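Local coordinates for protein taurocyamine kinase (Schistosoma mansoni, PDB 4WOD) that reversibly transfers phosphate between ATP and the guanidino compound taurocyamine, as a duplicated phosphagen kinase whose first repeat here holds arginine, at residues 3-9 against 46-51; 212-216 against 227-231. The protein carries 4 engineered substitutions. All blocks are in the same frame, centred on the assembly; numbering follows the deposited sequence.

Interaction 1. Residues 3-9 against 46-51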
ATOM      1  N   VAL A   3      20.884 -23.566 -21.519  1.00 16.09           N
ATOM      2  CA  VAL A   3      19.811 -23.633 -20.537  1.00 17.66           C
ATOM      3  C   VAL A   3      18.839 -24.757 -20.896  1.00 18.19           C
ATOM      4  O   VAL A   3      18.867 -25.264 -22.021  1.00 19.41           O
ATOM      5  CB  VAL A   3      19.036 -22.306 -20.447  1.00 21.01           C
ATOM      6  CG1 VAL A   3      19.989 -21.177 -20.035  1.00 19.82           C
ATOM      7  CG2 VAL A   3      18.316 -21.983 -21.791  1.00 17.09           C
ATOM      8  N   GLU A   4      17.982 -25.134 -19.947  1.00 16.96           N
ATOM      9  CA  GLU A   4      16.949 -26.155 -20.190  1.00 18.50           C
ATOM     10  C   GLU A   4      15.952 -25.773 -21.294  1.00 19.57           C
ATOM     11  O   GLU A   4      15.802 -24.591 -21.645  1.00 17.89           O
ATOM     12  CB  GLU A   4      16.166 -26.443 -18.903  1.00 19.15           C
ATOM     13  CG  GLU A   4      17.042 -26.849 -17.743  1.00 28.58           C
ATOM     14  CD  GLU A   4      16.331 -27.730 -16.718  1.00 29.46           C
ATOM     15  OE1 GLU A   4      16.746 -27.679 -15.540  1.00 38.67           O
ATOM     16  OE2 GLU A   4      15.398 -28.485 -17.084  1.00 27.86           O
ATOM     17  N   SER A   5      15.265 -26.775 -21.837  1.00 13.31           N
ATOM     18  CA  SER A   5      14.115 -26.506 -22.703  1.00 14.99           C
ATOM     19  C   SER A   5      13.135 -25.497 -22.105  1.00 18.21           C
ATOM     20  O   SER A   5      12.920 -25.443 -20.883  1.00 15.35           O
ATOM     21  CB  SER A   5      13.369 -27.800 -23.037  1.00 15.18           C
ATOM     22  OG  SER A   5      12.822 -28.349 -21.861  1.00 18.20           O
ATOM     23  N   LEU A   6      12.565 -24.682 -22.984  1.00 13.20           N
ATOM     24  CA  LEU A   6      11.523 -23.740 -22.599  1.00 18.72           C
ATOM     25  C   LEU A   6      10.361 -24.444 -21.886  1.00 18.93           C
ATOM     26  O   LEU A   6       9.878 -23.971 -20.854  1.00 14.94           O
ATOM     27  CB  LEU A   6      11.015 -22.985 -23.831  1.00 15.62           C
ATOM     28  CG  LEU A   6       9.941 -21.912 -23.637  1.00 17.62           C
ATOM     29  CD1 LEU A   6      10.466 -20.767 -22.770  1.00 12.96           C
ATOM     30  CD2 LEU A   6       9.473 -21.422 -24.999  1.00 15.59           C
ATOM     31  N   GLN A   7       9.945 -25.599 -22.392  1.00 15.32           N
ATOM     32  CA  GLN A   7       8.859 -26.300 -21.707  1.00 19.81           C
ATOM     33  C   GLN A   7       9.246 -26.680 -20.275  1.00 18.65           C
ATOM     34  O   GLN A   7       8.409 -26.565 -19.369  1.00 19.59           O
ATOM     35  CB  GLN A   7       8.413 -27.538 -22.495  1.00 18.96           C
ATOM     36  CG  GLN A   7       9.512 -28.531 -22.781  1.00 19.25           C
ATOM     37  CD  GLN A   7       9.033 -29.701 -23.639  1.00 17.62           C
ATOM     38  OE1 GLN A   7       7.890 -29.731 -24.103  1.00 22.95           O
ATOM     39  NE2 GLN A   7       9.908 -30.666 -23.845  1.00 20.05           N
ATOM     40  N   ASN A   8      10.496 -27.100 -20.050  1.00 14.68           N
ATOM     41  CA  ASN A   8      10.949 -27.417 -18.689  1.00 18.82           C
ATOM     42  C   ASN A   8      10.895 -26.213 -17.783  1.00 18.36           C
ATOM     43  O   ASN A   8      10.520 -26.308 -16.619  1.00 13.96           O
ATOM     44  CB  ASN A   8      12.385 -27.945 -18.665  1.00 15.33           C
ATOM     45  CG  ASN A   8      12.487 -29.395 -19.109  1.00 19.80           C
ATOM     46  OD1 ASN A   8      11.554 -29.934 -19.698  1.00 18.72           O
ATOM     47  ND2 ASN A   8      13.632 -30.020 -18.844  1.00 20.39           N
ATOM     48  N   LEU A   9      11.328 -25.082 -18.322  1.00 16.94           N
ATOM     49  CA  LEU A   9      11.429 -23.852 -17.547  1.00 18.69           C
ATOM     50  C   LEU A   9      10.020 -23.361 -17.184  1.00 18.38           C
ATOM     51  O   LEU A   9       9.773 -22.874 -16.069  1.00 18.79           O
ATOM     52  CB  LEU A   9      12.217 -22.785 -18.337  1.00 14.68           C
ATOM     53  CG  LEU A   9      13.728 -23.004 -18.556  1.00 21.72           C
ATOM     54  CD1 LEU A   9      14.374 -21.864 -19.387  1.00 15.81           C
ATOM     55  CD2 LEU A   9      14.472 -23.207 -17.241  1.00 19.42           C
ATOM     56  N   LEU A  46      13.870 -17.868 -26.298  1.00 15.92           N
ATOM     57  CA  LEU A  46      13.012 -17.430 -25.201  1.00 14.27           C
ATOM     58  C   LEU A  46      13.376 -18.125 -23.886  1.00 15.53           C
ATOM     59  O   LEU A  46      13.272 -17.521 -22.814  1.00 14.64           O
ATOM     60  CB  LEU A  46      11.540 -17.683 -25.544  1.00 13.11           C
ATOM     61  CG  LEU A  46      10.407 -17.237 -24.611  1.00 15.83           C
ATOM     62  CD1 LEU A  46      10.449 -15.730 -24.219  1.00 11.20           C
ATOM     63  CD2 LEU A  46       9.064 -17.575 -25.246  1.00 14.58           C
ATOM     64  N   ALA A  47      13.783 -19.393 -23.964  1.00 15.16           N
ATOM     65  CA  ALA A  47      14.322 -20.088 -22.781  1.00 15.33           C
ATOM     66  C   ALA A  47      15.443 -19.266 -22.125  1.00 19.46           C
ATOM     67  O   ALA A  47      15.482 -19.122 -20.900  1.00 17.02           O
ATOM     68  CB  ALA A  47      14.843 -21.482 -23.150  1.00 14.71           C
ATOM     69  N   GLN A  48      16.342 -18.710 -22.937  1.00 15.84           N
ATOM     70  CA  GLN A  48      17.418 -17.905 -22.372  1.00 18.88           C
ATOM     71  C   GLN A  48      16.877 -16.664 -21.686  1.00 20.80           C
ATOM     72  O   GLN A  48      17.428 -16.244 -20.652  1.00 20.06           O
ATOM     73  CB  GLN A  48      18.430 -17.509 -23.450  1.00 16.58           C
ATOM     74  CG  GLN A  48      19.284 -18.650 -23.917  1.00 17.91           C
ATOM     75  CD  GLN A  48      20.147 -18.242 -25.081  1.00 20.42           C
ATOM     76  OE1 GLN A  48      19.732 -17.438 -25.919  1.00 19.62           O
ATOM     77  NE2 GLN A  48      21.356 -18.775 -25.135  1.00 16.86           N
ATOM     78  N   CYS A  49      15.807 -16.083 -22.251  1.00 16.02           N
ATOM     79  CA  CYS A  49      15.161 -14.908 -21.644  1.00 15.62           C
ATOM     80  C   CYS A  49      14.520 -15.178 -20.275  1.00 14.59           C
ATOM     81  O   CYS A  49      14.583 -14.332 -19.392  1.00 13.58           O
ATOM     82  CB  CYS A  49      14.071 -14.340 -22.561  1.00 14.38           C
ATOM     83  SG  CYS A  49      14.585 -13.767 -24.191  1.00 18.89           S
ATOM     84  N   VAL A  50      13.879 -16.336 -20.123  1.00 18.08           N
ATOM     85  CA  VAL A  50      13.084 -16.634 -18.924  1.00 16.12           C
ATOM     86  C   VAL A  50      13.796 -17.516 -17.905  1.00 14.92           C
ATOM     87  O   VAL A  50      13.275 -17.775 -16.810  1.00 17.43           O
ATOM     88  CB  VAL A  50      11.737 -17.330 -19.294  1.00 19.20           C
ATOM     89  CG1 VAL A  50      10.868 -16.404 -20.142  1.00 16.78           C
ATOM     90  CG2 VAL A  50      11.989 -18.661 -20.014  1.00 16.88           C
ATOM     91  N   ASN A  51      14.981 -17.977 -18.270  1.00 19.16           N
ATOM     92  CA  ASN A  51      15.765 -18.874 -17.438  1.00 17.20           C
ATOM     93  C   ASN A  51      15.905 -18.388 -15.997  1.00 19.43           C
ATOM     94  O   ASN A  51      15.684 -19.147 -15.060  1.00 15.45           O
ATOM     95  CB  ASN A  51      17.147 -19.065 -18.053  1.00 17.63           C
ATOM     96  CG  ASN A  51      17.923 -20.172 -17.380  1.00 20.16           C
ATOM     97  OD1 ASN A  51      17.589 -21.347 -17.520  1.00 18.70           O
ATOM     98  ND2 ASN A  51      18.951 -19.807 -16.644  1.00 16.21           N
TER
HETATM   99  O   HOH W   1      18.126 -23.864 -17.285  1.00 20.41           O
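Residues 3-5 run in extended form into the first turn of the helix that begins at Leu6, and they pass along the first turn of the helix that begins at Leu46. The backbones come closest at Leu6 and Ala47, whose CA atoms are 4.6 Å apart. The small Ala47 side chain allows this. Ala47 CB lies 3.6 Å from Glu4 O and 3.8 Å from both Val3 CG2 and Leu9 CD1. Leu6 CD2 reaches Leu46 CD2 at 3.9 Å, and Leu6 CD1 reaches Val50 CG2 at 3.8 Å. Leu9 CD1 also packs on Val50 CG2, at 4.0 Å. The direct contact is therefore mainly apolar. One water adds a polar link: it accepts from Glu4 N at 3.0 Å and donates to Asn51 OD1 at 2.6 Å. Ser5 is the N-cap of the first helix, and its OG accepts from Asn8 N at 3.2 Å. Asn8 ND2 also bonds Glu4 OE2 at 2.9 Å. The contact is plain packing within the N-terminal phosphagen kinase domain of the first repeat. Around it, Val32 of helix 29-35 covers Leu6, Phe76 of helix 74-84 covers Leu46 and Val50, and Asn51 ND2 bonds Asp194 O.

Interaction 2. Residues 212-216 against 227-231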
ATOM      1  N   GLN A 212      36.623  14.677 -11.927  1.00 25.26           N
ATOM      2  CA  GLN A 212      35.809  15.276 -10.860  1.00 25.58           C
ATOM      3  C   GLN A 212      34.992  14.250 -10.087  1.00 27.30           C
ATOM      4  O   GLN A 212      34.315  14.603  -9.129  1.00 27.01           O
ATOM      5  CB  GLN A 212      34.840  16.331 -11.419  1.00 28.27           C
ATOM      6  CG  GLN A 212      35.458  17.446 -12.232  1.00 29.50           C
ATOM      7  CD  GLN A 212      35.438  17.143 -13.713  1.00 40.92           C
ATOM      8  OE1 GLN A 212      36.115  16.215 -14.184  1.00 40.53           O
ATOM      9  NE2 GLN A 212      34.649  17.916 -14.466  1.00 38.25           N
ATOM     10  N   LYS A 213      35.025  12.992 -10.526  1.00 25.89           N
ATOM     11  CA  LYS A 213      34.291  11.907  -9.864  1.00 22.51           C
ATOM     12  C   LYS A 213      32.785  12.171  -9.720  1.00 20.90           C
ATOM     13  O   LYS A 213      32.167  11.772  -8.735  1.00 20.75           O
ATOM     14  CB  LYS A 213      34.899  11.622  -8.489  1.00 28.87           C
ATOM     15  CG  LYS A 213      36.401  11.321  -8.535  1.00 30.71           C
ATOM     16  CD  LYS A 213      36.879  10.557  -7.311  1.00 33.12           C
ATOM     17  CE  LYS A 213      38.388  10.300  -7.403  1.00 46.25           C
ATOM     18  NZ  LYS A 213      38.894   9.323  -6.388  1.00 52.20           N
ATOM     19  N   ASN A 214      32.205  12.846 -10.707  1.00 20.02           N
ATOM     20  CA  ASN A 214      30.767  13.090 -10.744  1.00 19.53           C
ATOM     21  C   ASN A 214      30.123  12.497 -12.014  1.00 19.90           C
ATOM     22  O   ASN A 214      28.969  12.795 -12.332  1.00 20.48           O
ATOM     23  CB  ASN A 214      30.482  14.595 -10.646  1.00 23.02           C
ATOM     24  CG  ASN A 214      31.110  15.382 -11.779  1.00 22.79           C
ATOM     25  OD1 ASN A 214      31.537  14.805 -12.781  1.00 19.14           O
ATOM     26  ND2 ASN A 214      31.151  16.706 -11.638  1.00 20.08           N
ATOM     27  N   PHE A 215      30.895  11.675 -12.723  1.00 16.69           N
ATOM     28  CA  PHE A 215      30.491  11.027 -13.974  1.00 19.93           C
ATOM     29  C   PHE A 215      31.101   9.643 -13.994  1.00 19.39           C
ATOM     30  O   PHE A 215      32.305   9.486 -13.834  1.00 20.23           O
ATOM     31  CB  PHE A 215      30.941  11.829 -15.194  1.00 16.27           C
ATOM     32  CG  PHE A 215      30.559  11.205 -16.523  1.00 16.47           C
ATOM     33  CD1 PHE A 215      29.268  11.345 -17.023  1.00 18.46           C
ATOM     34  CD2 PHE A 215      31.497  10.509 -17.282  1.00 20.53           C
ATOM     35  CE1 PHE A 215      28.909  10.779 -18.250  1.00 20.97           C
ATOM     36  CE2 PHE A 215      31.151   9.940 -18.508  1.00 18.14           C
ATOM     37  CZ  PHE A 215      29.854  10.081 -18.994  1.00 19.78           C
ATOM     38  N   LEU A 216      30.268   8.629 -14.179  1.00 18.17           N
ATOM     39  CA  LEU A 216      30.704   7.248 -13.993  1.00 14.14           C
ATOM     40  C   LEU A 216      30.078   6.361 -15.066  1.00 17.86           C
ATOM     41  O   LEU A 216      28.869   6.500 -15.358  1.00 21.00           O
ATOM     42  CB  LEU A 216      30.311   6.769 -12.594  1.00 15.29           C
ATOM     43  CG  LEU A 216      30.389   5.272 -12.290  1.00 19.12           C
ATOM     44  CD1 LEU A 216      31.833   4.818 -12.097  1.00 22.21           C
ATOM     45  CD2 LEU A 216      29.544   4.907 -11.075  1.00 21.10           C
ATOM     46  N   VAL A 227      25.279   4.774 -17.827  1.00 14.46           N
ATOM     47  CA  VAL A 227      25.877   6.077 -17.552  1.00 16.28           C
ATOM     48  C   VAL A 227      25.188   6.737 -16.359  1.00 20.27           C
ATOM     49  O   VAL A 227      23.944   6.812 -16.281  1.00 22.38           O
ATOM     50  CB  VAL A 227      25.802   6.991 -18.781  1.00 19.91           C
ATOM     51  CG1 VAL A 227      26.711   8.202 -18.597  1.00 18.86           C
ATOM     52  CG2 VAL A 227      26.195   6.215 -20.037  1.00 17.57           C
ATOM     53  N   ILE A 228      26.008   7.209 -15.429  1.00 18.01           N
ATOM     54  CA  ILE A 228      25.562   7.750 -14.153  1.00 17.30           C
ATOM     55  C   ILE A 228      26.266   9.071 -13.850  1.00 20.30           C
ATOM     56  O   ILE A 228      27.501   9.129 -13.850  1.00 20.94           O
ATOM     57  CB  ILE A 228      25.848   6.758 -13.019  1.00 19.72           C
ATOM     58  CG1 ILE A 228      25.260   5.381 -13.374  1.00 20.91           C
ATOM     59  CG2 ILE A 228      25.343   7.292 -11.677  1.00 21.63           C
ATOM     60  CD1 ILE A 228      25.851   4.243 -12.606  1.00 26.71           C
ATOM     61  N   SER A 229      25.472  10.125 -13.655  1.00 17.55           N
ATOM     62  CA  SER A 229      25.945  11.418 -13.146  1.00 14.68           C
ATOM     63  C   SER A 229      25.506  11.555 -11.680  1.00 17.79           C
ATOM     64  O   SER A 229      24.392  11.193 -11.343  1.00 19.37           O
ATOM     65  CB  SER A 229      25.396  12.557 -14.009  1.00 17.01           C
ATOM     66  OG  SER A 229      25.843  13.824 -13.549  1.00 19.49           O
ATOM     67  N   MET A 230      26.350  12.090 -10.818  1.00 15.53           N
ATOM     68  CA  MET A 230      26.038  12.160  -9.424  1.00 19.42           C
ATOM     69  C   MET A 230      26.855  13.198  -8.661  1.00 17.44           C
ATOM     70  O   MET A 230      27.898  13.531  -9.054  1.00 20.38           O
ATOM     71  CB  MET A 230      26.241  10.821  -8.789  1.00 20.93           C
ATOM     72  CG  MET A 230      27.667  10.391  -8.670  1.00 20.18           C
ATOM     73  SD  MET A 230      28.390   9.823 -10.179  1.00 65.67           S
ATOM     74  CE  MET A 230      29.754   8.827  -9.625  1.00 46.10           C
ATOM     75  N   GLN A 231      26.310  13.680  -7.580  1.00 19.77           N
ATOM     76  CA  GLN A 231      27.029  14.598  -6.684  1.00 19.56           C
ATOM     77  C   GLN A 231      26.294  14.752  -5.362  1.00 21.44           C
ATOM     78  O   GLN A 231      25.092  14.485  -5.253  1.00 16.13           O
ATOM     79  CB  GLN A 231      27.226  15.976  -7.333  1.00 19.46           C
ATOM     80  CG  GLN A 231      25.931  16.712  -7.596  1.00 21.57           C
ATOM     81  CD  GLN A 231      26.097  17.866  -8.573  1.00 23.29           C
ATOM     82  OE1 GLN A 231      26.806  17.751  -9.574  1.00 26.04           O
ATOM     83  NE2 GLN A 231      25.445  18.990  -8.280  1.00 22.65           N
TER
HETATM   84  O   HOH W   2      29.880  18.018  -9.282  1.00 31.62           O
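Met230 bends its side chain (chi1 p, chi2 m) back over the neighbouring strand, so that its CE lies 3.7 Å from Leu216 CB. On the same face Leu216, with chi1 t and chi2 p, brings CD2 within 4.1 Å of Ile228 CD1. Phe215 points to the other face, as does Ser229. The t rotamer of Phe215 turns the ring diagonally toward the other strand, and Phe215 CE1 comes within 3.4 Å of Val227 CG1. The two segments belong to an antiparallel beta hairpin in the large sheet of the first catalytic domain. Leu216 and Ile228 form a hydrogen-bonded pair: Leu216 N to Ile228 O is 2.8 Å, Ile228 N to Leu216 O 2.9 Å. Phe215 and Ser229 are a non-hydrogen-bonded pair, followed by Met230 N to Asn214 O at 3.1 Å. A water joins Asn214 ND2 (3.0 Å) to Gln231 OE1 (3.1 Å); Asn214 OD1 bonds Asn210 ND2. Behind Phe215 and Ser229 lies helix 236-251, while Ile228 touches Arg121, a predicted ATP-binding residue.

How the interactions relate
Both contacts lie in the first of the two repeats. From the N terminus, interaction 1 comes first. It closes a loop of 36 residues that includes helices 22-26 and 29-35, and so ties the start of the chain into the helical N-terminal domain. Interaction 2 opens later, in the catalytic domain, and closes a short loop of 10 residues that holds the hairpin turn; it pairs the end away from that turn. The loops follow in series and neither nest nor cross. The centres of interactions 1 and 2 are about 37 Å apart and their nearest atoms about 22 Å. The bound arginine is about 11 Å from the side chains of both Val50 and Ile228.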